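Local coordinates for Ras GTPase-activating-like protein IQGAP2 (Homo sapiens, PDB 4EZA) that probably binds phosphoinositide lipids through an atypical phosphoinositide-binding domain with a pseudo-C2 fold, at residues A27-E31 / K32-L36; N105-I108 / Y109-N112. All coordinates share one frame; numbering follows the deposited sequence.

Contact 1 of 2, residues A27-E31 / K32-L36; sequences AKLHE and KGVLL
The backbone of L29, H30, G33 and L35 closes the end of helix 26-32 in a Schellman motif: G33 leaves helical geometry with a positive phi of 94°, and its N bonds to H30 O at 3.1 Å while making a second, weak bond to L29 O. At this phi a CB would be jammed against the carbonyl O of K32, which accounts for a glycine. The chain then doubles back far enough for L35 N to reach L29 O at 3.1 Å from above the carbonyl plane, and strand 35-38 begins. Within the turn, L29 CB rests on L35 CB at 3.7 Å, a buried apolar contact that L110 of helix 104-112 extends from the L29 side. H30 ties L35 as well. Although CB leaves the helix away from 32-36, CG anti to the backbone N (chi1 -169°) sets the ring so that ND1 donates to L35 O at 3.2 Å. That bond is nearly straight, 171° at the hydrogen, with the oxygen in the ring plane, while ND1 stands above the carbonyl plane of L35. The same oxygen accepts a weaker CA-H contact from H30 CA at 3.4 Å, and F46 meets the ring edge-to-face. A phenylalanine in place of H30, lacking a ring N-H, would probably leave L35 O with no more than the CA-H contact from this residue, and the helix end less tightly tied to strand 35-38. The lysine chains touch through methylenes, K28 CD to K32 CE at 3.9 Å, while the two ammonium NZ atoms stay 6.3 Å apart.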
# COMPACT_ATOMS: atom_id res chain seq x y z
N ALA A 27 -3.54 -1.34 10.32
CA ALA A 27 -3.92 -2.52 11.09
C ALA A 27 -4.69 -3.55 10.24
O ALA A 27 -4.39 -4.75 10.28
CB ALA A 27 -4.72 -2.11 12.32
N LYS A 28 -5.66 -3.08 9.45
CA LYS A 28 -6.42 -3.96 8.57
C LYS A 28 -5.53 -4.60 7.49
O LYS A 28 -5.61 -5.82 7.26
CB LYS A 28 -7.60 -3.19 7.96
CG LYS A 28 -8.37 -3.92 6.89
CD LYS A 28 -9.06 -5.16 7.42
CE LYS A 28 -10.27 -4.84 8.24
NZ LYS A 28 -11.04 -6.09 8.48
N LEU A 29 -4.66 -3.79 6.89
CA LEU A 29 -3.76 -4.34 5.88
C LEU A 29 -2.80 -5.39 6.46
O LEU A 29 -2.44 -6.35 5.80
CB LEU A 29 -2.99 -3.23 5.16
CG LEU A 29 -3.87 -2.29 4.32
CD1 LEU A 29 -2.92 -1.46 3.51
CD2 LEU A 29 -4.83 -3.05 3.42
N HIS A 30 -2.36 -5.18 7.71
CA HIS A 30 -1.46 -6.09 8.41
C HIS A 30 -2.20 -7.42 8.68
O HIS A 30 -1.68 -8.48 8.38
CB HIS A 30 -1.04 -5.39 9.69
CG HIS A 30 0.09 -6.02 10.46
ND1 HIS A 30 1.24 -6.53 9.89
CD2 HIS A 30 0.27 -6.11 11.79
CE1 HIS A 30 2.05 -6.95 10.84
NE2 HIS A 30 1.48 -6.71 12.01
N GLU A 31 -3.42 -7.34 9.21
CA GLU A 31 -4.26 -8.53 9.36
C GLU A 31 -4.43 -9.34 8.08
O GLU A 31 -4.31 -10.57 8.09
CB GLU A 31 -5.63 -8.11 9.90
CG GLU A 31 -5.62 -7.78 11.37
CD GLU A 31 -6.77 -6.88 11.76
OE1 GLU A 31 -7.78 -6.84 11.01
OE2 GLU A 31 -6.68 -6.22 12.82
N LYS A 32 -4.65 -8.64 6.97
CA LYS A 32 -4.88 -9.26 5.66
C LYS A 32 -3.62 -9.85 5.04
O LYS A 32 -3.69 -10.64 4.12
CB LYS A 32 -5.39 -8.21 4.67
CG LYS A 32 -6.83 -7.79 4.84
CD LYS A 32 -7.14 -6.79 3.74
CE LYS A 32 -8.61 -6.41 3.76
NZ LYS A 32 -9.01 -5.62 2.56
N GLY A 33 -2.47 -9.39 5.50
CA GLY A 33 -1.19 -9.83 4.94
C GLY A 33 -0.63 -8.93 3.85
O GLY A 33 0.45 -9.19 3.34
N VAL A 34 -1.37 -7.90 3.49
CA VAL A 34 -0.90 -6.94 2.51
C VAL A 34 0.29 -6.15 3.07
O VAL A 34 1.26 -5.88 2.35
CB VAL A 34 -2.01 -5.92 2.11
CG1 VAL A 34 -1.45 -4.81 1.18
CG2 VAL A 34 -3.15 -6.62 1.44
N LEU A 35 0.20 -5.80 4.34
CA LEU A 35 1.25 -5.01 4.97
C LEU A 35 2.05 -5.93 5.88
O LEU A 35 1.48 -6.66 6.72
CB LEU A 35 0.63 -3.86 5.76
CG LEU A 35 1.59 -2.87 6.41
CD1 LEU A 35 1.02 -1.46 6.28
CD2 LEU A 35 1.78 -3.23 7.82
N LEU A 36 3.37 -5.86 5.75
CA LEU A 36 4.27 -6.61 6.63
C LEU A 36 4.67 -5.81 7.88
O LEU A 36 4.59 -6.32 9.00
CB LEU A 36 5.53 -7.08 5.89
CG LEU A 36 5.36 -8.27 4.93
CD1 LEU A 36 4.61 -7.85 3.67
CD2 LEU A 36 6.70 -8.88 4.59

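Contact 2 of 2, residues N105-I108 / Y109-N112; sequences NLLI and YLLN
The last turns of helix 104-112, the C-terminal helix of the pseudo-C2 domain, join N105-I108 to Y109-N112 by regular i to i+4 bonding. Y109 N bonds to N105 O, L110 N to L106 O and L111 N to L107 O, the last at 2.9 Å. At I108 the pattern changes, because the carbonyl is claimed mainly by a side chain: N112 ND2 donates to I108 O at 2.7 Å and 167°, while the backbone N of N112 makes only a weak bond to the same oxygen at 3.1 Å and also bonds to Y109 O. The amide is brought there by a first torsion that sets CG anti to the carbonyl carbon and beside the backbone N (chi1 -68°), folding the side chain back along the helix. I108 O lies close to the amide plane of N112, 6° out of it, and ND2 stands somewhat tilted from the carbonyl plane. I108 CG2 flanks this amide, 3.8 Å from ND2. A quarter-turn or so around the helix, L107 and L111 cross obliquely, with L107 CG 4.1 Å from L111 CD1; L111 CG also sits 3.3 Å from L107 O. The next apolar pair is looser, L107 CD1 to L110 CD2 at 4.4 Å. These leucines face the interior: L111 packs on F62 of strand 61-68 and L83 of helix 80-88, and L110 on L29. At the start, N105 OD1 accepts a hydrogen bond from Q87 NE2. In the last turn N112 N thus turns to Y109 O, a tighter i to i+3 bond at 3.1 Å, and the carboxamide gives I108 O its straighter donor, consistent with a side-chain N-H taking over most of the bonding to that oxygen.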
# COMPACT_ATOMS: atom_id res chain seq x y z
N ASN A 105 1.88 -9.57 -4.33
CA ASN A 105 0.70 -10.28 -4.81
C ASN A 105 -0.57 -9.76 -4.18
O ASN A 105 -1.56 -9.54 -4.88
CB ASN A 105 0.83 -11.80 -4.61
CG ASN A 105 1.74 -12.44 -5.66
OD1 ASN A 105 2.24 -11.77 -6.59
ND2 ASN A 105 1.94 -13.74 -5.53
N LEU A 106 -0.54 -9.56 -2.86
CA LEU A 106 -1.74 -9.11 -2.18
C LEU A 106 -2.03 -7.63 -2.44
O LEU A 106 -3.20 -7.24 -2.44
CB LEU A 106 -1.66 -9.41 -0.68
CG LEU A 106 -1.58 -10.91 -0.40
CD1 LEU A 106 -1.43 -11.08 1.10
CD2 LEU A 106 -2.82 -11.66 -0.88
N LEU A 107 -0.99 -6.85 -2.70
CA LEU A 107 -1.18 -5.46 -3.13
C LEU A 107 -1.87 -5.41 -4.49
O LEU A 107 -2.79 -4.62 -4.67
CB LEU A 107 0.15 -4.72 -3.15
CG LEU A 107 0.03 -3.26 -3.58
CD1 LEU A 107 -0.77 -2.44 -2.58
CD2 LEU A 107 1.45 -2.75 -3.77
N ILE A 108 -1.46 -6.25 -5.43
CA ILE A 108 -2.10 -6.29 -6.75
C ILE A 108 -3.59 -6.56 -6.58
O ILE A 108 -4.44 -5.86 -7.17
CB ILE A 108 -1.42 -7.33 -7.66
CG1 ILE A 108 -0.01 -6.88 -8.03
CG2 ILE A 108 -2.25 -7.53 -8.94
CD1 ILE A 108 0.84 -7.98 -8.61
N TYR A 109 -3.92 -7.54 -5.74
CA TYR A 109 -5.33 -7.89 -5.50
C TYR A 109 -6.08 -6.73 -4.84
O TYR A 109 -7.22 -6.43 -5.22
CB TYR A 109 -5.42 -9.17 -4.64
CG TYR A 109 -6.83 -9.55 -4.16
CD1 TYR A 109 -7.65 -10.34 -4.96
CD2 TYR A 109 -7.33 -9.11 -2.92
CE1 TYR A 109 -8.94 -10.70 -4.55
CE2 TYR A 109 -8.62 -9.46 -2.51
CZ TYR A 109 -9.41 -10.25 -3.33
OH TYR A 109 -10.69 -10.61 -2.94
N LEU A 110 -5.47 -6.11 -3.84
CA LEU A 110 -6.07 -4.97 -3.16
C LEU A 110 -6.42 -3.85 -4.16
O LEU A 110 -7.51 -3.26 -4.09
CB LEU A 110 -5.15 -4.44 -2.08
CG LEU A 110 -5.74 -3.39 -1.14
CD1 LEU A 110 -6.61 -4.08 -0.14
CD2 LEU A 110 -4.66 -2.62 -0.46
N LEU A 111 -5.50 -3.57 -5.07
CA LEU A 111 -5.68 -2.46 -6.03
C LEU A 111 -6.76 -2.80 -7.04
O LEU A 111 -7.44 -1.90 -7.54
CB LEU A 111 -4.36 -2.14 -6.74
CG LEU A 111 -3.27 -1.55 -5.85
CD1 LEU A 111 -2.00 -1.42 -6.62
CD2 LEU A 111 -3.69 -0.21 -5.26
N ASN A 112 -6.95 -4.10 -7.31
CA ASN A 112 -7.76 -4.56 -8.45
C ASN A 112 -9.08 -5.32 -8.18
O ASN A 112 -9.87 -5.52 -9.11
CB ASN A 112 -6.89 -5.42 -9.36
CG ASN A 112 -5.83 -4.60 -10.05
OD1 ASN A 112 -6.10 -3.95 -11.05
ND2 ASN A 112 -4.64 -4.59 -9.50

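How the contacts relate
Contact 1 and contact 2 lie in series along the chain, yet their centres are only about 12 Å apart and their atoms touch. L106, near the start of the helix in contact 2, fits against the turn of contact 1: its CD1 is 3.5 Å from G33 O and its CB 3.8 Å from V34 CG2. Further along, L29 CD2 meets L110 CD2 at 3.9 Å, so the helix of contact 2 packs on both the helix and the turn of contact 1. Strand 35-38, which follows the turn, pairs antiparallel with strand 100-103, which leads into helix 104-112, and V34 bonds through its backbone to N103 beside this junction.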